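Local coordinates for protein hydroxyethylphosphonate dioxygenase (Streptomyces albus, PDB 6B9R) that probably cleaves the carbon–carbon bond of 2-hydroxyethylphosphonate at a mononuclear iron site, using dioxygen to give hydroxymethylphosphonate and formate, at residues A[56-61]-A[74-79]; A[175-180]-A[193-198]; A[274-279]-A[295-300]; A[328-333]-A[356-361]. One frame throughout, in Å; residues are numbered along the deposited sequence.

The four contacts follow one another along the chain, each closing before the next opens. Interaction 1 lies in the N-terminal helical part; interaction 2 joins a turn and a strand end of the region that carries the iron site. Interaction 3 belongs to the Cro/C1-type helix-turn-helix range, and interaction 4 to the antiparallel sheet that holds strand 328-332. Centres of interactions 1 and 2 are 47 Å apart, on opposite sides of the chain's centre. Interactions 2 and 4 touch, G179 O lying 4.2 Å from L333 CD2. Interactions 1, 3 and 4 all meet the second subunit, so helical and sheet regions alike contribute to the dimer.

Interaction 1 (A[56-61]-A[74-79]); sequences ITWDLI and DLLPIH
The indole of W58 meets L76 with its six-membered end: CZ3 lies 4.5 Å from L76 CD1, which comes in obliquely to the ring. The same indole stacks on W58 of the second subunit, so the aromatic group is shared between this loose intrachain contact and the dimer interface. The side chain leaves its helix with CG anti to the backbone N (chi1 177°), which carries the ring end nearer to 74-79. Nearly one turn on in the helix, I61 makes the tighter fit. Its CD1 comes within 3.7 Å of L76 CD2, the two side chains crossing at about a right angle. Its other branch, CG2, passes 4.2 Å from L75 CD1, and here the two side chains slide by each other in opposite directions. I61 thus divides its two branches between neighbouring leucines, an apolar join with I61, L75 and L76 all buried. T57 caps the helix start, its OG1 accepting from L60 N at 3.1 Å. The contact closes the chain back on helix 58-67: the loop leaving that helix returns against its first turn on the way to strand 86-89. L75 also rests on A24 of helix 10-27, P77 touches A17 of the same helix, and L76 packs on L76 of the second subunit.

Interaction 2 (A[175-180]-A[193-198]); sequences PMNTGD and TARSAD
R195, just past strand 190-194, grips the backbone at M176, immediately before a type II beta turn from N177 to D180, within the beta region that in this family forms an iron-binding cupin barrel. Strand 190-194 begins at the iron ligand H190, but the contact itself is remote from the chemistry: the M176 side chain is about 12 Å from the bound 2-hydroxyethylphosphonate. R195 reaches M176 O end-on with two nitrogens, NH1 at 2.8 Å and NH2 at 3.0 Å. The oxygen sits nearly in the guanidinium plane; NH2 meets it on a lone pair, whereas NH1 is tilted 28° from the carbonyl plane. The arginine chain is bent at chi3 (-56°), and its guanidinium end meets M176 O. Over one guanidinium face lies P175 CB, 3.5 Å from R195 NH2, and N177 ND2 comes to the edge, the amide and guanidinium planes standing 76° apart. N162 OD1 of strand 161-167 takes a further bond from NH2, so three parts of the chain meet at this one group. A leucine in place of R195 would probably leave M176 O without both of these donors, N162 OD1 without this donor, and the chain at M176, ahead of the turn, less firmly held to the end of strand 190-194. Within the turn, D180 N bonds to N177 O, while D180 OD2 reaches back to accept from N177 N at 2.8 Å, met from above the carboxylate plane.

Interaction 3 (A[274-279]-A[295-300]); sequences PARAEW and ELLVPH
L297 lies against the indole of W279 in the Cro/C1-type helix-turn-helix range, where the start of helix 279-288 and the loop before it face the loop that follows the helix. Both leucine methyls are used: CD1 stands 4.1 Å from W279 CZ3, near the ring plane and thus at its edge, and CD2 lies equally near the same carbon. The two side chains cross at about a right angle. With CG anti to the carbonyl carbon (chi1 -66°), the indole is placed so that its six-membered end comes nearer to L297 than its CB does. Alongside, R276 CD makes a longer contact with L297 CD2 at 4.4 Å, so the leucine end touches both an aromatic rim and an aliphatic stem. A second shell sets these groups. L282 of helix 279-288 touches L297, whose carbonyl oxygen is bonded to R294 of the second subunit, while W279 stacks on W279 of that subunit; the contact therefore stands at the dimer interface as well as between the helix start and the following loop. E278 occupies the N-cap position of the helix, directly before W279. The R276 guanidinium is laid over one face of the indole, offset toward its rim, with NH1 3.5 Å above the ring plane. That same nitrogen is held by the backbone one residue on: R276 NH1 donates to A277 O at 3.0 Å, with an N-H...O angle of 144°.

Interaction 4 (A[328-333]-A[356-361]); sequences YRFTQL and APLPPT
The phenol of Y328 points its hydroxyl at the backbone of A356 while its ring lies against L358. Y328 CG stands anti to the carbonyl carbon (chi1 -43°), and from there the ring extends to the 356-361 loop. OH donates to A356 O over a short 2.5 Å; the acceptor sits in the plane of the ring at its edge, whereas the hydroxyl is tilted 27° from the carbonyl plane. The methyl of the same alanine closes on the ring, CB being 3.6 Å from Y328 CE2. The L358 side chain crosses that of Y328 at a slant, its CD2 3.5 Å from Y328 CE2. That one methyl also turns to F330, whose CZ lies 4.2 Å away, and there it meets the ring at its edge, so CD2 fits between two aromatic side chains of one strand. The hydroxyl is further engaged by L406 N, and a water that accepts from A356 N at 3.1 Å makes a weak bond to it. A phenylalanine in place of Y328 would probably leave A356 O and L406 N without the hydroxyl they share. The contact joins strand 328-332, held between strands 343-349 and 317-320 of an antiparallel sheet, to the loop leading into strand 364-369. F330 touches W318 of strand 317-320, L358 packs on F404 of strand 403-407, and L250 of the second subunit covers both F330 and L358.

Interaction 1 (A[56-61]-A[74-79])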
# COMPACT_ATOMS: atom_id res chain seq x y z
N ILE A 56 -1.41 27.30 1.95
CA ILE A 56 -0.18 26.56 2.13
C ILE A 56 0.54 26.54 0.79
O ILE A 56 0.03 25.99 -0.19
CB ILE A 56 -0.45 25.15 2.64
CG1 ILE A 56 -1.01 25.23 4.06
CG2 ILE A 56 0.83 24.30 2.61
CD1 ILE A 56 -1.56 23.92 4.53
N THR A 57 1.71 27.18 0.73
CA THR A 57 2.40 27.34 -0.54
C THR A 57 3.41 26.23 -0.75
O THR A 57 3.76 25.48 0.17
CB THR A 57 3.09 28.70 -0.61
OG1 THR A 57 4.08 28.79 0.42
CG2 THR A 57 2.07 29.81 -0.42
N TRP A 58 3.88 26.11 -1.99
CA TRP A 58 4.98 25.21 -2.28
C TRP A 58 6.23 25.62 -1.52
O TRP A 58 7.03 24.76 -1.12
CB TRP A 58 5.24 25.17 -3.79
CG TRP A 58 6.42 24.32 -4.18
CD1 TRP A 58 7.59 24.75 -4.74
CD2 TRP A 58 6.54 22.90 -4.03
NE1 TRP A 58 8.43 23.68 -4.94
CE2 TRP A 58 7.81 22.54 -4.52
CE3 TRP A 58 5.70 21.91 -3.52
CZ2 TRP A 58 8.26 21.22 -4.52
CZ3 TRP A 58 6.15 20.59 -3.53
CH2 TRP A 58 7.41 20.26 -4.03
N ASP A 59 6.41 26.92 -1.29
CA ASP A 59 7.51 27.37 -0.46
C ASP A 59 7.42 26.76 0.94
O ASP A 59 8.40 26.22 1.46
CB ASP A 59 7.54 28.89 -0.40
CG ASP A 59 8.65 29.42 0.50
OD1 ASP A 59 9.83 29.27 0.12
OD2 ASP A 59 8.34 29.98 1.57
N LEU A 60 6.23 26.81 1.55
CA LEU A 60 6.10 26.30 2.91
C LEU A 60 6.27 24.79 2.94
O LEU A 60 6.91 24.25 3.84
CB LEU A 60 4.76 26.72 3.51
CG LEU A 60 4.41 26.15 4.90
CD1 LEU A 60 5.48 26.52 5.90
CD2 LEU A 60 3.06 26.63 5.38
N ILE A 61 5.72 24.10 1.94
CA ILE A 61 5.87 22.65 1.87
C ILE A 61 7.33 22.27 1.68
O ILE A 61 7.82 21.30 2.27
CB ILE A 61 4.97 22.10 0.75
CG1 ILE A 61 3.50 22.24 1.16
CG2 ILE A 61 5.32 20.64 0.44
CD1 ILE A 61 2.52 21.71 0.14
N ASP A 74 4.29 14.16 1.43
CA ASP A 74 3.50 13.87 2.61
C ASP A 74 2.54 14.99 2.97
O ASP A 74 1.65 14.78 3.81
CB ASP A 74 4.43 13.57 3.79
CG ASP A 74 5.41 12.46 3.48
OD1 ASP A 74 5.04 11.53 2.72
OD2 ASP A 74 6.56 12.51 3.98
N LEU A 75 2.69 16.17 2.37
CA LEU A 75 1.83 17.30 2.69
C LEU A 75 0.87 17.64 1.57
O LEU A 75 0.10 18.60 1.69
CB LEU A 75 2.68 18.54 3.03
CG LEU A 75 3.52 18.47 4.32
CD1 LEU A 75 4.41 19.70 4.43
CD2 LEU A 75 2.65 18.34 5.56
N LEU A 76 0.89 16.87 0.47
CA LEU A 76 0.04 17.12 -0.67
C LEU A 76 -1.13 16.15 -0.69
O LEU A 76 -0.93 14.93 -0.60
CB LEU A 76 0.82 17.00 -1.97
CG LEU A 76 1.83 18.12 -2.22
CD1 LEU A 76 2.65 17.76 -3.42
CD2 LEU A 76 1.11 19.43 -2.45
N PRO A 77 -2.35 16.65 -0.80
CA PRO A 77 -3.49 15.78 -1.07
C PRO A 77 -3.49 15.40 -2.54
O PRO A 77 -2.69 15.88 -3.34
CB PRO A 77 -4.69 16.67 -0.73
CG PRO A 77 -4.20 18.06 -1.07
CD PRO A 77 -2.75 18.07 -0.66
N ILE A 78 -4.42 14.52 -2.91
CA ILE A 78 -4.69 14.28 -4.31
C ILE A 78 -5.96 15.02 -4.69
O ILE A 78 -6.66 15.58 -3.85
CB ILE A 78 -4.78 12.76 -4.64
CG1 ILE A 78 -5.99 12.10 -3.98
CG2 ILE A 78 -3.49 12.05 -4.27
CD1 ILE A 78 -6.37 10.77 -4.67
N HIS A 79 -6.25 15.07 -5.99
CA HIS A 79 -7.42 15.77 -6.47
C HIS A 79 -8.63 14.84 -6.46
O HIS A 79 -8.50 13.63 -6.61
CB HIS A 79 -7.20 16.29 -7.89
CG HIS A 79 -6.07 17.26 -8.02
ND1 HIS A 79 -6.25 18.55 -8.47
CD2 HIS A 79 -4.74 17.13 -7.76
CE1 HIS A 79 -5.08 19.17 -8.48
NE2 HIS A 79 -4.15 18.33 -8.05

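Interaction 2 (A[175-180]-A[193-198])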
# COMPACT_ATOMS: atom_id res chain seq x y z
N PRO A 175 -3.17 -15.28 -32.47
CA PRO A 175 -4.29 -14.56 -33.09
C PRO A 175 -5.51 -14.54 -32.17
O PRO A 175 -5.84 -15.54 -31.53
CB PRO A 175 -4.58 -15.37 -34.37
CG PRO A 175 -3.39 -16.29 -34.54
CD PRO A 175 -2.85 -16.53 -33.17
N MET A 176 -6.18 -13.40 -32.13
CA MET A 176 -7.35 -13.17 -31.31
C MET A 176 -8.54 -12.80 -32.18
O MET A 176 -8.40 -12.49 -33.36
CB MET A 176 -7.10 -12.04 -30.30
CG MET A 176 -5.85 -12.20 -29.53
SD MET A 176 -6.10 -13.44 -28.25
CE MET A 176 -4.47 -13.38 -27.49
N ASN A 177 -9.72 -12.79 -31.56
CA ASN A 177 -10.89 -12.19 -32.19
C ASN A 177 -11.77 -11.59 -31.11
O ASN A 177 -11.42 -11.61 -29.93
CB ASN A 177 -11.65 -13.20 -33.04
CG ASN A 177 -12.10 -12.61 -34.36
OD1 ASN A 177 -12.59 -11.47 -34.41
ND2 ASN A 177 -11.91 -13.36 -35.44
N THR A 178 -12.91 -11.05 -31.52
CA THR A 178 -13.77 -10.30 -30.62
C THR A 178 -14.16 -11.10 -29.39
O THR A 178 -14.61 -12.25 -29.50
CB THR A 178 -15.02 -9.85 -31.37
OG1 THR A 178 -14.61 -9.06 -32.50
CG2 THR A 178 -15.93 -9.00 -30.47
N GLY A 179 -13.98 -10.50 -28.21
CA GLY A 179 -14.33 -11.13 -26.97
C GLY A 179 -13.21 -11.90 -26.29
O GLY A 179 -13.39 -12.32 -25.14
N ASP A 180 -12.09 -12.11 -26.97
CA ASP A 180 -10.89 -12.62 -26.31
C ASP A 180 -10.28 -11.52 -25.43
O ASP A 180 -10.60 -10.33 -25.55
CB ASP A 180 -9.87 -13.12 -27.33
CG ASP A 180 -10.39 -14.27 -28.15
OD1 ASP A 180 -11.25 -15.01 -27.64
OD2 ASP A 180 -9.93 -14.45 -29.30
N THR A 193 -1.28 -6.22 -34.26
CA THR A 193 -1.53 -5.95 -35.67
C THR A 193 -2.94 -6.40 -36.02
O THR A 193 -3.61 -7.09 -35.24
CB THR A 193 -0.52 -6.67 -36.58
OG1 THR A 193 -0.69 -8.08 -36.42
CG2 THR A 193 0.91 -6.29 -36.23
N ALA A 194 -3.40 -6.04 -37.22
CA ALA A 194 -4.67 -6.51 -37.76
C ALA A 194 -4.41 -7.57 -38.82
O ALA A 194 -3.54 -7.40 -39.67
CB ALA A 194 -5.48 -5.36 -38.37
N ARG A 195 -5.18 -8.66 -38.77
CA ARG A 195 -5.09 -9.69 -39.80
C ARG A 195 -5.81 -9.30 -41.08
O ARG A 195 -5.66 -9.98 -42.09
CB ARG A 195 -5.67 -11.02 -39.29
CG ARG A 195 -4.79 -11.71 -38.27
CD ARG A 195 -5.22 -13.15 -38.02
NE ARG A 195 -6.62 -13.28 -37.62
CZ ARG A 195 -7.08 -12.98 -36.40
NH1 ARG A 195 -8.37 -13.14 -36.13
NH2 ARG A 195 -6.26 -12.51 -35.46
N SER A 196 -6.60 -8.23 -41.05
CA SER A 196 -7.36 -7.83 -42.22
C SER A 196 -7.51 -6.32 -42.23
O SER A 196 -7.56 -5.68 -41.17
CB SER A 196 -8.74 -8.51 -42.24
OG SER A 196 -9.58 -7.91 -43.21
N ALA A 197 -7.58 -5.75 -43.43
CA ALA A 197 -7.89 -4.34 -43.59
C ALA A 197 -9.38 -4.09 -43.77
O ALA A 197 -9.78 -2.94 -43.97
CB ALA A 197 -7.11 -3.77 -44.78
N ASP A 198 -10.20 -5.13 -43.69
CA ASP A 198 -11.59 -5.05 -44.11
C ASP A 198 -12.59 -4.82 -42.98
O ASP A 198 -13.68 -4.31 -43.25
CB ASP A 198 -11.99 -6.33 -44.86
CG ASP A 198 -11.17 -6.54 -46.11
OD1 ASP A 198 -10.74 -5.53 -46.71
OD2 ASP A 198 -10.95 -7.71 -46.50

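Interaction 3 (A[274-279]-A[295-300])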
# COMPACT_ATOMS: atom_id res chain seq x y z
N PRO A 274 9.02 -24.94 -1.82
CA PRO A 274 7.96 -24.00 -2.21
C PRO A 274 6.58 -24.46 -1.80
O PRO A 274 5.69 -23.62 -1.67
CB PRO A 274 8.09 -23.93 -3.74
CG PRO A 274 8.75 -25.22 -4.11
CD PRO A 274 9.66 -25.57 -2.99
N ALA A 275 6.39 -25.76 -1.57
CA ALA A 275 5.08 -26.28 -1.18
C ALA A 275 4.69 -25.80 0.21
O ALA A 275 5.53 -25.75 1.12
CB ALA A 275 5.08 -27.81 -1.23
N ARG A 276 3.42 -25.44 0.38
CA ARG A 276 2.98 -24.97 1.68
C ARG A 276 2.95 -26.12 2.69
O ARG A 276 2.81 -27.30 2.33
CB ARG A 276 1.60 -24.33 1.60
CG ARG A 276 0.50 -25.29 1.18
CD ARG A 276 -0.87 -24.81 1.62
NE ARG A 276 -1.93 -25.67 1.12
CZ ARG A 276 -2.44 -26.71 1.77
NH1 ARG A 276 -1.99 -27.03 2.98
NH2 ARG A 276 -3.40 -27.43 1.21
N ALA A 277 3.10 -25.76 3.96
CA ALA A 277 2.91 -26.72 5.03
C ALA A 277 1.44 -27.17 5.08
O ALA A 277 0.56 -26.58 4.45
CB ALA A 277 3.33 -26.10 6.36
N GLU A 278 1.19 -28.23 5.84
CA GLU A 278 -0.18 -28.66 6.09
C GLU A 278 -0.90 -27.62 6.94
O GLU A 278 -0.29 -26.88 7.72
CB GLU A 278 -0.19 -30.02 6.79
CG GLU A 278 0.74 -31.07 6.16
CD GLU A 278 0.26 -31.55 4.80
OE1 GLU A 278 1.10 -32.06 4.03
OE2 GLU A 278 -0.94 -31.40 4.50
N TRP A 279 -2.23 -27.54 6.78
CA TRP A 279 -3.01 -26.52 7.49
C TRP A 279 -2.75 -26.50 8.99
O TRP A 279 -2.55 -25.40 9.55
CB TRP A 279 -4.51 -26.69 7.19
CG TRP A 279 -4.85 -26.41 5.76
CD1 TRP A 279 -5.36 -27.30 4.86
CD2 TRP A 279 -4.65 -25.18 5.05
NE1 TRP A 279 -5.52 -26.69 3.64
CE2 TRP A 279 -5.08 -25.39 3.73
CE3 TRP A 279 -4.15 -23.93 5.41
CZ2 TRP A 279 -5.04 -24.39 2.76
CZ3 TRP A 279 -4.11 -22.93 4.45
CH2 TRP A 279 -4.54 -23.18 3.13
N GLU A 295 -0.54 -14.59 6.35
CA GLU A 295 0.77 -14.06 6.01
C GLU A 295 1.78 -15.13 5.61
O GLU A 295 2.85 -14.76 5.10
CB GLU A 295 1.32 -13.24 7.19
CG GLU A 295 0.45 -12.04 7.50
CD GLU A 295 0.44 -11.02 6.36
OE1 GLU A 295 1.43 -10.95 5.59
OE2 GLU A 295 -0.56 -10.29 6.22
N LEU A 296 1.49 -16.42 5.81
CA LEU A 296 2.38 -17.49 5.38
C LEU A 296 1.97 -18.10 4.05
O LEU A 296 2.66 -18.99 3.55
CB LEU A 296 2.44 -18.59 6.45
CG LEU A 296 2.96 -18.17 7.83
CD1 LEU A 296 2.95 -19.39 8.78
CD2 LEU A 296 4.36 -17.59 7.76
N LEU A 297 0.86 -17.64 3.46
CA LEU A 297 0.38 -18.12 2.18
C LEU A 297 0.84 -17.19 1.07
O LEU A 297 0.88 -15.97 1.25
CB LEU A 297 -1.15 -18.21 2.17
CG LEU A 297 -1.77 -19.25 3.11
CD1 LEU A 297 -3.28 -19.27 2.90
CD2 LEU A 297 -1.17 -20.63 2.82
N VAL A 298 1.21 -17.76 -0.07
CA VAL A 298 1.76 -17.02 -1.20
C VAL A 298 0.85 -17.27 -2.39
O VAL A 298 0.53 -18.43 -2.68
CB VAL A 298 3.21 -17.43 -1.53
CG1 VAL A 298 3.79 -16.51 -2.59
CG2 VAL A 298 4.07 -17.41 -0.27
N PRO A 299 0.42 -16.25 -3.11
CA PRO A 299 -0.43 -16.50 -4.28
C PRO A 299 0.38 -17.18 -5.37
O PRO A 299 1.59 -17.00 -5.48
CB PRO A 299 -0.88 -15.10 -4.70
CG PRO A 299 0.23 -14.22 -4.25
CD PRO A 299 0.68 -14.81 -2.94
N HIS A 300 -0.32 -18.01 -6.14
CA HIS A 300 0.23 -18.54 -7.37
C HIS A 300 -0.19 -17.63 -8.51
O HIS A 300 -1.08 -16.79 -8.37
CB HIS A 300 -0.26 -19.97 -7.60
CG HIS A 300 0.17 -20.93 -6.54
ND1 HIS A 300 1.31 -21.70 -6.65
CD2 HIS A 300 -0.38 -21.24 -5.34
CE1 HIS A 300 1.43 -22.45 -5.57
NE2 HIS A 300 0.42 -22.19 -4.76

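Interaction 4 (A[328-333]-A[356-361])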
# COMPACT_ATOMS: atom_id res chain seq x y z
N TYR A 328 -28.56 -9.22 -15.82
CA TYR A 328 -27.28 -9.12 -16.50
C TYR A 328 -26.77 -10.52 -16.76
O TYR A 328 -27.05 -11.45 -15.99
CB TYR A 328 -26.20 -8.37 -15.66
CG TYR A 328 -26.71 -7.14 -14.98
CD1 TYR A 328 -27.14 -6.04 -15.71
CD2 TYR A 328 -26.75 -7.06 -13.59
CE1 TYR A 328 -27.61 -4.90 -15.08
CE2 TYR A 328 -27.20 -5.92 -12.95
CZ TYR A 328 -27.62 -4.84 -13.70
OH TYR A 328 -28.08 -3.72 -13.06
N ARG A 329 -25.99 -10.67 -17.82
CA ARG A 329 -25.25 -11.91 -18.04
C ARG A 329 -23.78 -11.54 -18.06
O ARG A 329 -23.36 -10.68 -18.85
CB ARG A 329 -25.68 -12.59 -19.34
CG ARG A 329 -25.33 -14.09 -19.39
CD ARG A 329 -23.87 -14.31 -19.79
NE ARG A 329 -23.61 -13.77 -21.12
CZ ARG A 329 -23.80 -14.41 -22.27
NH1 ARG A 329 -24.25 -15.67 -22.29
NH2 ARG A 329 -23.52 -13.80 -23.41
N PHE A 330 -23.00 -12.15 -17.18
CA PHE A 330 -21.59 -11.84 -17.06
C PHE A 330 -20.75 -12.90 -17.75
O PHE A 330 -21.08 -14.09 -17.71
CB PHE A 330 -21.15 -11.74 -15.60
CG PHE A 330 -21.85 -10.68 -14.80
CD1 PHE A 330 -21.80 -9.35 -15.17
CD2 PHE A 330 -22.50 -11.02 -13.62
CE1 PHE A 330 -22.43 -8.37 -14.39
CE2 PHE A 330 -23.13 -10.05 -12.85
CZ PHE A 330 -23.09 -8.73 -13.24
N THR A 331 -19.63 -12.47 -18.35
CA THR A 331 -18.61 -13.35 -18.88
C THR A 331 -17.29 -12.96 -18.22
O THR A 331 -16.91 -11.78 -18.22
CB THR A 331 -18.50 -13.23 -20.40
OG1 THR A 331 -19.75 -13.57 -21.01
CG2 THR A 331 -17.44 -14.20 -20.94
N GLN A 332 -16.59 -13.95 -17.65
CA GLN A 332 -15.34 -13.70 -16.94
C GLN A 332 -14.19 -13.59 -17.94
O GLN A 332 -13.95 -14.52 -18.73
CB GLN A 332 -15.08 -14.80 -15.92
CG GLN A 332 -13.69 -14.75 -15.24
CD GLN A 332 -13.37 -16.02 -14.45
OE1 GLN A 332 -14.21 -16.56 -13.74
NE2 GLN A 332 -12.13 -16.51 -14.60
N LEU A 333 -13.48 -12.46 -17.91
CA LEU A 333 -12.38 -12.23 -18.83
C LEU A 333 -11.06 -12.48 -18.10
O LEU A 333 -11.03 -12.95 -16.96
CB LEU A 333 -12.49 -10.83 -19.44
CG LEU A 333 -13.90 -10.51 -19.96
CD1 LEU A 333 -14.00 -9.05 -20.44
CD2 LEU A 333 -14.28 -11.49 -21.08
N ALA A 356 -31.95 -3.74 -10.69
CA ALA A 356 -30.85 -4.64 -10.32
C ALA A 356 -29.62 -3.85 -9.90
O ALA A 356 -28.60 -3.84 -10.60
CB ALA A 356 -30.50 -5.58 -11.47
N PRO A 357 -29.66 -3.21 -8.74
CA PRO A 357 -28.45 -2.55 -8.24
C PRO A 357 -27.34 -3.57 -8.04
O PRO A 357 -27.56 -4.66 -7.51
CB PRO A 357 -28.90 -1.91 -6.92
CG PRO A 357 -30.08 -2.71 -6.50
CD PRO A 357 -30.78 -3.13 -7.77
N LEU A 358 -26.16 -3.23 -8.49
CA LEU A 358 -25.02 -4.10 -8.25
C LEU A 358 -24.50 -3.89 -6.83
O LEU A 358 -24.49 -2.76 -6.33
CB LEU A 358 -23.91 -3.82 -9.26
CG LEU A 358 -24.25 -4.27 -10.68
CD1 LEU A 358 -23.10 -3.99 -11.63
CD2 LEU A 358 -24.57 -5.75 -10.64
N PRO A 359 -24.07 -4.95 -6.15
CA PRO A 359 -23.50 -4.80 -4.81
C PRO A 359 -22.30 -3.87 -4.85
O PRO A 359 -21.47 -3.96 -5.76
CB PRO A 359 -23.08 -6.23 -4.43
CG PRO A 359 -23.90 -7.12 -5.30
CD PRO A 359 -24.10 -6.36 -6.59
N PRO A 360 -22.21 -2.93 -3.90
CA PRO A 360 -21.00 -2.11 -3.81
C PRO A 360 -19.78 -2.99 -3.61
O PRO A 360 -19.83 -4.03 -2.95
CB PRO A 360 -21.27 -1.23 -2.58
CG PRO A 360 -22.77 -1.18 -2.48
CD PRO A 360 -23.22 -2.56 -2.90
N THR A 361 -18.69 -2.58 -4.24
CA THR A 361 -17.42 -3.26 -4.10
C THR A 361 -16.37 -2.26 -3.62
O THR A 361 -16.49 -1.05 -3.82
CB THR A 361 -16.96 -3.92 -5.42
OG1 THR A 361 -15.65 -4.48 -5.25
CG2 THR A 361 -16.92 -2.90 -6.56
O HOH W 1 -31.14 -2.41 -13.35